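Local coordinates for endonuclease IV (Thermus thermophilus, PDB 3AAM), which cleaves phosphodiester bonds at apurinic or apyrimidinic sites in DNA as a metal-dependent TIM-barrel repair endonuclease, and also has 3'-5' exonuclease activity, at residues D169-D179 with G210-H219; V180-D189 with G230-L240. One frame throughout, in Å; residues are numbered along the deposited sequence.

In the fold
Both interactions lie on one flank of the TIM barrel and alternate along the chain, 169-179 running straight into 180-189, and 210-219 preceding 230-240. Interaction 1 holds the manganese site, its three protein ligands here being H172, D217 and H219; interaction 2 joins two helices farther down the barrel wall. Their centres are about 14 Å apart, and they touch where Y174 CE1 packs on A181 CB at 3.7 Å and T170 OG1 on L231 CD2 at 3.4 Å. The metal stays remote from interaction 2: the side chain of L231 is about 12 Å from it, and that of V180 about 9 Å from that of H172.

Interaction 1 (D169-D179 with G210-H219); sequences DTCHAYAAGYD and GGLGSRVDHH. With MN (manganese (II) ion), chain B.
H172, D217 and H219 converge on one manganese ion where helix 170-176, which follows strand 165-169 of the TIM barrel, meets the loop leading into the short strand 219-220. H172 NE2 binds the metal at 2.2 Å and H219 NE2 at 2.3 Å; the two imidazoles meet rim to rim, planes 49° apart. D217 chelates with both carboxylate oxygens, its plane turned 85° from the H172 ring. Water 2 and one further atom also bind the ion. Behind these ligands a second shell helps to fix the rotation of the two rings: H172 ND1 is hydrogen-bonded to the carbonyl of N140 and H219 ND1 to that of E248. D169, the N-cap of the helix, accepts from the backbone N of H172 and lays its CG over the centre of the H172 ring, 3.4 Å above the plane. C171 SG lies obliquely to the H219 ring, 3.9 Å from its CD2.

At the other end of the helix, Y174 swings its ring to the loop, CG anti to the backbone N (chi1 -167°). L212 crosses it at about a right angle and sets CB over one face in a CH-pi contact, while G210 O sits at the ring edge. The type II turn G211-S214 then docks on the helix C-terminus, which closes in a Schellman motif at G177. A175 O accepts from R215 N. Y174 O, already taken by G177 N, receives a second, nearly straight bond from G213 N, 2.9 Å long and in the carbonyl plane.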
loop_
_atom_site.group_PDB
_atom_site.type_symbol
_atom_site.label_atom_id
_atom_site.label_comp_id
_atom_site.label_asym_id
_atom_site.label_seq_id
_atom_site.Cartn_x
_atom_site.Cartn_y
_atom_site.Cartn_z
ATOM N N ASP A 169 -4.001 -6.360 -0.636
ATOM C CA ASP A 169 -3.637 -6.552 0.761
ATOM C C ASP A 169 -4.168 -7.939 1.107
ATOM O O ASP A 169 -5.376 -8.189 1.074
ATOM C CB ASP A 169 -4.267 -5.495 1.672
ATOM C CG ASP A 169 -3.822 -5.644 3.119
ATOM O OD1 ASP A 169 -3.995 -6.749 3.683
ATOM O OD2 ASP A 169 -3.294 -4.666 3.693
ATOM N N THR A 170 -3.254 -8.852 1.411
ATOM C CA THR A 170 -3.618 -10.224 1.737
ATOM C C THR A 170 -4.431 -10.376 3.022
ATOM O O THR A 170 -5.249 -11.293 3.137
ATOM C CB THR A 170 -2.360 -11.083 1.832
ATOM O OG1 THR A 170 -1.373 -10.378 2.594
ATOM C CG2 THR A 170 -1.808 -11.370 0.440
ATOM N N CYS A 171 -4.204 -9.496 3.991
ATOM C CA CYS A 171 -4.952 -9.553 5.246
ATOM C C CYS A 171 -6.388 -9.160 4.945
ATOM O O CYS A 171 -7.332 -9.834 5.361
ATOM C CB CYS A 171 -4.359 -8.585 6.276
ATOM S SG CYS A 171 -5.297 -8.471 7.829
ATOM N N HIS A 172 -6.551 -8.062 4.214
ATOM C CA HIS A 172 -7.883 -7.589 3.852
ATOM C C HIS A 172 -8.636 -8.650 3.058
ATOM O O HIS A 172 -9.815 -8.905 3.309
ATOM C CB HIS A 172 -7.787 -6.317 3.012
ATOM C CG HIS A 172 -7.214 -5.146 3.746
ATOM N ND1 HIS A 172 -7.023 -3.920 3.148
ATOM C CD2 HIS A 172 -6.783 -5.013 5.023
ATOM C CE1 HIS A 172 -6.497 -3.083 4.024
ATOM N NE2 HIS A 172 -6.341 -3.721 5.169
ATOM N N ALA A 173 -7.946 -9.262 2.100
ATOM C CA ALA A 173 -8.552 -10.291 1.261
ATOM C C ALA A 173 -9.033 -11.464 2.104
ATOM O O ALA A 173 -10.151 -11.948 1.930
ATOM C CB ALA A 173 -7.551 -10.773 0.211
ATOM N N TYR A 174 -8.186 -11.910 3.024
ATOM C CA TYR A 174 -8.527 -13.031 3.890
ATOM C C TYR A 174 -9.753 -12.674 4.724
ATOM O O TYR A 174 -10.701 -13.455 4.822
ATOM C CB TYR A 174 -7.343 -13.359 4.802
ATOM C CG TYR A 174 -7.461 -14.679 5.529
ATOM C CD1 TYR A 174 -7.531 -15.877 4.824
ATOM C CD2 TYR A 174 -7.494 -14.729 6.921
ATOM C CE1 TYR A 174 -7.633 -17.097 5.486
ATOM C CE2 TYR A 174 -7.594 -15.945 7.594
ATOM C CZ TYR A 174 -7.664 -17.123 6.867
ATOM O OH TYR A 174 -7.766 -18.330 7.521
ATOM N N ALA A 175 -9.736 -11.483 5.317
ATOM C CA ALA A 175 -10.848 -11.035 6.147
ATOM C C ALA A 175 -12.138 -10.918 5.349
ATOM O O ALA A 175 -13.225 -11.078 5.895
ATOM C CB ALA A 175 -10.513 -9.697 6.797
ATOM N N ALA A 176 -12.015 -10.648 4.055
ATOM C CA ALA A 176 -13.181 -10.499 3.195
ATOM C C ALA A 176 -13.763 -11.830 2.731
ATOM O O ALA A 176 -14.913 -11.883 2.289
ATOM C CB ALA A 176 -12.826 -9.643 1.989
ATOM N N GLY A 177 -12.975 -12.898 2.820
ATOM C CA GLY A 177 -13.468 -14.198 2.393
ATOM C C GLY A 177 -12.599 -14.930 1.383
ATOM O O GLY A 177 -12.916 -16.054 0.991
ATOM N N TYR A 178 -11.516 -14.300 0.941
ATOM C CA TYR A 178 -10.611 -14.941 -0.011
ATOM C C TYR A 178 -9.647 -15.803 0.796
ATOM O O TYR A 178 -8.869 -15.286 1.597
ATOM C CB TYR A 178 -9.842 -13.887 -0.804
ATOM C CG TYR A 178 -10.687 -13.128 -1.807
ATOM C CD1 TYR A 178 -11.082 -13.723 -3.006
ATOM C CD2 TYR A 178 -11.065 -11.808 -1.572
ATOM C CE1 TYR A 178 -11.829 -13.016 -3.953
ATOM C CE2 TYR A 178 -11.814 -11.094 -2.509
ATOM C CZ TYR A 178 -12.187 -11.702 -3.696
ATOM O OH TYR A 178 -12.900 -10.993 -4.637
ATOM N N ASP A 179 -9.689 -17.114 0.579
ATOM C CA ASP A 179 -8.837 -18.027 1.337
ATOM C C ASP A 179 -7.357 -18.002 0.950
ATOM O O ASP A 179 -6.856 -18.919 0.297
ATOM C CB ASP A 179 -9.365 -19.458 1.218
ATOM C CG ASP A 179 -8.867 -20.352 2.336
ATOM O OD1 ASP A 179 -7.894 -19.968 3.018
ATOM O OD2 ASP A 179 -9.449 -21.439 2.532
ATOM N N GLY A 210 -7.410 -11.807 12.255
ATOM C CA GLY A 210 -8.770 -12.269 12.050
ATOM C C GLY A 210 -8.853 -13.487 11.151
ATOM O O GLY A 210 -7.960 -13.739 10.341
ATOM N N GLY A 211 -9.935 -14.245 11.292
ATOM C CA GLY A 211 -10.114 -15.439 10.489
ATOM C C GLY A 211 -10.743 -15.186 9.133
ATOM O O GLY A 211 -11.140 -14.063 8.816
ATOM N N LEU A 212 -10.840 -16.247 8.337
ATOM C CA LEU A 212 -11.409 -16.173 6.997
ATOM C C LEU A 212 -12.821 -15.587 6.999
ATOM O O LEU A 212 -13.717 -16.105 7.665
ATOM C CB LEU A 212 -11.426 -17.569 6.367
ATOM C CG LEU A 212 -12.000 -17.684 4.952
ATOM C CD1 LEU A 212 -11.171 -16.849 3.991
ATOM C CD2 LEU A 212 -12.008 -19.146 4.519
ATOM N N GLY A 213 -13.004 -14.504 6.250
ATOM C CA GLY A 213 -14.301 -13.854 6.159
ATOM C C GLY A 213 -14.810 -13.216 7.439
ATOM O O GLY A 213 -15.998 -12.915 7.552
ATOM N N SER A 214 -13.917 -12.993 8.399
ATOM C CA SER A 214 -14.297 -12.396 9.678
ATOM C C SER A 214 -14.529 -10.890 9.611
ATOM O O SER A 214 -15.080 -10.299 10.547
ATOM C CB SER A 214 -13.222 -12.681 10.726
ATOM O OG SER A 214 -12.011 -12.025 10.397
ATOM N N ARG A 215 -14.106 -10.274 8.509
ATOM C CA ARG A 215 -14.249 -8.832 8.324
ATOM C C ARG A 215 -13.375 -8.050 9.298
ATOM O O ARG A 215 -13.508 -6.835 9.426
ATOM C CB ARG A 215 -15.713 -8.404 8.482
ATOM C CG ARG A 215 -16.549 -8.489 7.206
ATOM C CD ARG A 215 -16.516 -9.868 6.571
ATOM N NE ARG A 215 -17.539 -10.013 5.536
ATOM C CZ ARG A 215 -17.594 -9.295 4.417
ATOM N NH1 ARG A 215 -16.678 -8.368 4.168
ATOM N NH2 ARG A 215 -18.573 -9.501 3.547
ATOM N N VAL A 216 -12.481 -8.754 9.984
ATOM C CA VAL A 216 -11.572 -8.118 10.929
ATOM C C VAL A 216 -10.299 -7.711 10.191
ATOM O O VAL A 216 -9.693 -8.522 9.493
ATOM C CB VAL A 216 -11.203 -9.078 12.086
ATOM C CG1 VAL A 216 -10.107 -8.466 12.946
ATOM C CG2 VAL A 216 -12.435 -9.361 12.937
ATOM N N ASP A 217 -9.912 -6.448 10.339
ATOM C CA ASP A 217 -8.713 -5.916 9.699
ATOM C C ASP A 217 -7.670 -5.677 10.782
ATOM O O ASP A 217 -7.583 -4.589 11.344
ATOM C CB ASP A 217 -9.037 -4.600 8.979
ATOM C CG ASP A 217 -7.825 -3.992 8.285
ATOM O OD1 ASP A 217 -6.763 -4.643 8.239
ATOM O OD2 ASP A 217 -7.939 -2.856 7.775
ATOM N N HIS A 218 -6.880 -6.708 11.063
ATOM C CA HIS A 218 -5.852 -6.642 12.095
ATOM C C HIS A 218 -4.599 -7.339 11.556
ATOM O O HIS A 218 -4.516 -8.567 11.546
ATOM C CB HIS A 218 -6.383 -7.347 13.349
ATOM C CG HIS A 218 -5.544 -7.146 14.572
ATOM N ND1 HIS A 218 -5.942 -7.580 15.819
ATOM C CD2 HIS A 218 -4.332 -6.568 14.743
ATOM C CE1 HIS A 218 -5.011 -7.277 16.706
ATOM N NE2 HIS A 218 -4.023 -6.662 16.079
ATOM N N HIS A 219 -3.629 -6.549 11.107
ATOM C CA HIS A 219 -2.395 -7.092 10.541
ATOM C C HIS A 219 -1.564 -7.862 11.560
ATOM O O HIS A 219 -1.592 -7.564 12.753
ATOM C CB HIS A 219 -1.508 -5.981 9.975
ATOM C CG HIS A 219 -2.197 -5.058 9.020
ATOM N ND1 HIS A 219 -1.574 -3.945 8.495
ATOM C CD2 HIS A 219 -3.452 -5.059 8.512
ATOM C CE1 HIS A 219 -2.416 -3.300 7.707
ATOM N NE2 HIS A 219 -3.564 -3.955 7.702
HETATM MN MN MN B . -5.535 -2.949 7.116
HETATM O O HOH W 1 -10.329 -18.771 9.515
HETATM O O HOH W 2 -5.303 -1.687 9.275
#

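Interaction 2 (V180-D189 with G230-L240)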
loop_
_atom_site.group_PDB
_atom_site.type_symbol
_atom_site.label_atom_id
_atom_site.label_comp_id
_atom_site.label_asym_id
_atom_site.label_seq_id
_atom_site.Cartn_x
_atom_site.Cartn_y
_atom_site.Cartn_z
ATOM N N VAL A 180 -6.650 -16.963 1.379
ATOM C CA VAL A 180 -5.228 -16.839 1.076
ATOM C C VAL A 180 -4.407 -17.900 1.810
ATOM O O VAL A 180 -3.339 -18.302 1.346
ATOM C CB VAL A 180 -4.691 -15.452 1.476
ATOM C CG1 VAL A 180 -3.249 -15.294 1.003
ATOM C CG2 VAL A 180 -5.577 -14.359 0.890
ATOM N N ALA A 181 -4.914 -18.354 2.951
ATOM C CA ALA A 181 -4.220 -19.356 3.751
ATOM C C ALA A 181 -4.129 -20.729 3.095
ATOM O O ALA A 181 -3.053 -21.331 3.049
ATOM C CB ALA A 181 -4.892 -19.489 5.115
ATOM N N GLU A 182 -5.258 -21.217 2.589
ATOM C CA GLU A 182 -5.318 -22.539 1.973
ATOM C C GLU A 182 -5.330 -22.564 0.450
ATOM O O GLU A 182 -5.052 -23.601 -0.153
ATOM C CB GLU A 182 -6.552 -23.286 2.483
ATOM C CG GLU A 182 -6.609 -23.435 3.996
ATOM C CD GLU A 182 -5.335 -24.028 4.561
ATOM O OE1 GLU A 182 -4.879 -25.066 4.037
ATOM O OE2 GLU A 182 -4.792 -23.456 5.530
ATOM N N ASP A 183 -5.664 -21.439 -0.174
ATOM C CA ASP A 183 -5.716 -21.383 -1.632
ATOM C C ASP A 183 -5.159 -20.069 -2.172
ATOM O O ASP A 183 -5.824 -19.363 -2.933
ATOM C CB ASP A 183 -7.162 -21.583 -2.100
ATOM C CG ASP A 183 -7.280 -21.755 -3.606
ATOM O OD1 ASP A 183 -6.306 -22.202 -4.245
ATOM O OD2 ASP A 183 -8.365 -21.457 -4.148
ATOM N N PRO A 184 -3.914 -19.731 -1.793
ATOM C CA PRO A 184 -3.290 -18.487 -2.258
ATOM C C PRO A 184 -3.236 -18.365 -3.781
ATOM O O PRO A 184 -3.405 -17.275 -4.327
ATOM C CB PRO A 184 -1.899 -18.537 -1.624
ATOM C CG PRO A 184 -1.631 -20.016 -1.498
ATOM C CD PRO A 184 -2.960 -20.539 -1.013
ATOM N N LEU A 185 -3.005 -19.485 -4.459
ATOM C CA LEU A 185 -2.933 -19.496 -5.916
ATOM C C LEU A 185 -4.298 -19.154 -6.509
ATOM O O LEU A 185 -4.393 -18.413 -7.489
ATOM C CB LEU A 185 -2.484 -20.876 -6.404
ATOM C CG LEU A 185 -2.200 -21.057 -7.896
ATOM C CD1 LEU A 185 -0.974 -20.241 -8.286
ATOM C CD2 LEU A 185 -1.967 -22.530 -8.191
ATOM N N GLY A 186 -5.350 -19.702 -5.906
ATOM C CA GLY A 186 -6.697 -19.443 -6.380
ATOM C C GLY A 186 -7.096 -17.995 -6.189
ATOM O O GLY A 186 -7.823 -17.425 -7.004
ATOM N N VAL A 187 -6.630 -17.395 -5.099
ATOM C CA VAL A 187 -6.939 -15.999 -4.825
ATOM C C VAL A 187 -6.274 -15.124 -5.880
ATOM O O VAL A 187 -6.863 -14.159 -6.361
ATOM C CB VAL A 187 -6.448 -15.576 -3.423
ATOM C CG1 VAL A 187 -6.666 -14.082 -3.222
ATOM C CG2 VAL A 187 -7.203 -16.353 -2.354
ATOM N N LEU A 188 -5.040 -15.458 -6.245
ATOM C CA LEU A 188 -4.353 -14.674 -7.257
ATOM C C LEU A 188 -4.995 -14.907 -8.620
ATOM O O LEU A 188 -5.011 -14.007 -9.454
ATOM C CB LEU A 188 -2.862 -15.018 -7.301
ATOM C CG LEU A 188 -2.073 -14.594 -6.059
ATOM C CD1 LEU A 188 -0.623 -15.001 -6.240
ATOM C CD2 LEU A 188 -2.183 -13.090 -5.846
ATOM N N ASP A 189 -5.530 -16.106 -8.844
ATOM C CA ASP A 189 -6.184 -16.393 -10.120
ATOM C C ASP A 189 -7.426 -15.523 -10.232
ATOM O O ASP A 189 -7.741 -15.006 -11.303
ATOM C CB ASP A 189 -6.613 -17.862 -10.224
ATOM C CG ASP A 189 -5.448 -18.827 -10.129
ATOM O OD1 ASP A 189 -4.324 -18.469 -10.536
ATOM O OD2 ASP A 189 -5.666 -19.964 -9.657
ATOM N N GLY A 230 0.847 -19.284 3.702
ATOM C CA GLY A 230 0.069 -18.939 2.529
ATOM C C GLY A 230 0.678 -17.701 1.891
ATOM O O GLY A 230 0.657 -17.539 0.669
ATOM N N LEU A 231 1.228 -16.820 2.724
ATOM C CA LEU A 231 1.854 -15.601 2.223
ATOM C C LEU A 231 3.131 -15.910 1.457
ATOM O O LEU A 231 3.538 -15.146 0.582
ATOM C CB LEU A 231 2.162 -14.633 3.371
ATOM C CG LEU A 231 0.947 -14.041 4.086
ATOM C CD1 LEU A 231 1.418 -13.002 5.086
ATOM C CD2 LEU A 231 -0.001 -13.407 3.071
ATOM N N LYS A 232 3.773 -17.026 1.790
ATOM C CA LYS A 232 4.982 -17.424 1.086
ATOM C C LYS A 232 4.603 -17.706 -0.368
ATOM O O LYS A 232 5.309 -17.311 -1.294
ATOM C CB LYS A 232 5.582 -18.685 1.715
ATOM C CG LYS A 232 6.789 -19.239 0.960
ATOM C CD LYS A 232 7.278 -20.563 1.551
ATOM C CE LYS A 232 6.240 -21.665 1.384
ATOM N NZ LYS A 232 6.722 -22.993 1.877
ATOM N N ARG A 233 3.473 -18.382 -0.555
ATOM C CA ARG A 233 2.995 -18.726 -1.887
ATOM C C ARG A 233 2.629 -17.494 -2.711
ATOM O O ARG A 233 2.768 -17.498 -3.935
ATOM C CB ARG A 233 1.804 -19.678 -1.776
ATOM C CG ARG A 233 2.179 -21.063 -1.258
ATOM C CD ARG A 233 2.527 -22.019 -2.398
ATOM N NE ARG A 233 3.689 -21.594 -3.177
ATOM C CZ ARG A 233 4.945 -21.654 -2.746
ATOM N NH1 ARG A 233 5.936 -21.245 -3.527
ATOM N NH2 ARG A 233 5.213 -22.130 -1.536
ATOM N N VAL A 234 2.162 -16.441 -2.046
ATOM C CA VAL A 234 1.823 -15.203 -2.744
ATOM C C VAL A 234 3.120 -14.477 -3.110
ATOM O O VAL A 234 3.314 -14.048 -4.251
ATOM C CB VAL A 234 0.947 -14.277 -1.855
ATOM C CG1 VAL A 234 0.775 -12.913 -2.515
ATOM C CG2 VAL A 234 -0.415 -14.911 -1.637
ATOM N N PHE A 235 4.011 -14.359 -2.133
ATOM C CA PHE A 235 5.290 -13.690 -2.319
ATOM C C PHE A 235 6.107 -14.320 -3.442
ATOM O O PHE A 235 6.747 -13.615 -4.221
ATOM C CB PHE A 235 6.083 -13.751 -1.005
ATOM C CG PHE A 235 7.386 -12.987 -1.028
ATOM C CD1 PHE A 235 7.402 -11.604 -1.187
ATOM C CD2 PHE A 235 8.593 -13.651 -0.847
ATOM C CE1 PHE A 235 8.606 -10.890 -1.161
ATOM C CE2 PHE A 235 9.800 -12.949 -0.820
ATOM C CZ PHE A 235 9.807 -11.570 -0.976
ATOM N N LEU A 236 6.058 -15.646 -3.538
ATOM C CA LEU A 236 6.829 -16.371 -4.539
ATOM C C LEU A 236 6.064 -16.779 -5.789
ATOM O O LEU A 236 6.583 -17.535 -6.611
ATOM C CB LEU A 236 7.445 -17.616 -3.901
ATOM C CG LEU A 236 8.401 -17.350 -2.737
ATOM C CD1 LEU A 236 8.997 -18.674 -2.269
ATOM C CD2 LEU A 236 9.503 -16.393 -3.175
ATOM N N ASP A 237 4.835 -16.303 -5.945
ATOM C CA ASP A 237 4.087 -16.668 -7.139
ATOM C C ASP A 237 4.848 -16.092 -8.326
ATOM O O ASP A 237 5.170 -14.909 -8.346
ATOM C CB ASP A 237 2.671 -16.098 -7.092
ATOM C CG ASP A 237 1.820 -16.568 -8.252
ATOM O OD1 ASP A 237 2.014 -16.060 -9.376
ATOM O OD2 ASP A 237 0.967 -17.451 -8.038
ATOM N N PRO A 238 5.147 -16.922 -9.335
ATOM C CA PRO A 238 5.883 -16.451 -10.512
ATOM C C PRO A 238 5.298 -15.226 -11.209
ATOM O O PRO A 238 6.022 -14.465 -11.843
ATOM C CB PRO A 238 5.896 -17.680 -11.417
ATOM C CG PRO A 238 5.932 -18.806 -10.436
ATOM C CD PRO A 238 4.899 -18.373 -9.421
ATOM N N ARG A 239 3.990 -15.037 -11.095
ATOM C CA ARG A 239 3.343 -13.901 -11.738
ATOM C C ARG A 239 3.639 -12.576 -11.041
ATOM O O ARG A 239 3.430 -11.512 -11.618
ATOM C CB ARG A 239 1.830 -14.122 -11.783
ATOM C CG ARG A 239 1.407 -15.282 -12.665
ATOM C CD ARG A 239 -0.053 -15.647 -12.450
ATOM N NE ARG A 239 -0.283 -16.258 -11.145
ATOM C CZ ARG A 239 -1.448 -16.764 -10.747
ATOM N NH1 ARG A 239 -2.502 -16.729 -11.555
ATOM N NH2 ARG A 239 -1.562 -17.314 -9.542
ATOM N N LEU A 240 4.136 -12.648 -9.811
ATOM C CA LEU A 240 4.429 -11.444 -9.038
ATOM C C LEU A 240 5.913 -11.253 -8.766
ATOM O O LEU A 240 6.293 -10.403 -7.962
ATOM C CB LEU A 240 3.695 -11.498 -7.697
ATOM C CG LEU A 240 2.187 -11.750 -7.744
ATOM C CD1 LEU A 240 1.659 -11.851 -6.324
ATOM C CD2 LEU A 240 1.492 -10.629 -8.505
#
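R239 bridges two aspartates, D189 across the contact and D237 of its own segment. It grips D237 side-on, NE to OD1 at 2.9 Å and NH2 to OD2 at 2.9 Å, both oxygens near the guanidinium plane. NH1 gives D189 OD1 a 2.7 Å salt bridge nearly along the C-O axis, and NH2 adds a weak bond to the same oxygen. The backbone N of R239 also donates to D237 OD1, closing an Asx turn, so that oxygen takes two bonds, one on its syn side and one on its anti side. With three nitrogens engaged, the guanidinium is fixed in rotation, and the two carboxylates probably stabilise its charge.

These segments carry two outer helices of the TIM barrel, 184-194 and 230-235, whose axes here approach to 9.4 Å at -45°. L188 points at the turn that follows helix 230-235: its CB lies beside R239 NH2, and CD1 meets D237 OD2 at 3.4 Å and, tip to tip, L240 CD1. At the start of helix 184-194, P184 CG rests on R233 CB at 3.5 Å. V234 CG2 touches both P184 CB and V180 CG1, 3.9 Å from each, and G230 lets the backbone of V180 and A181 come close.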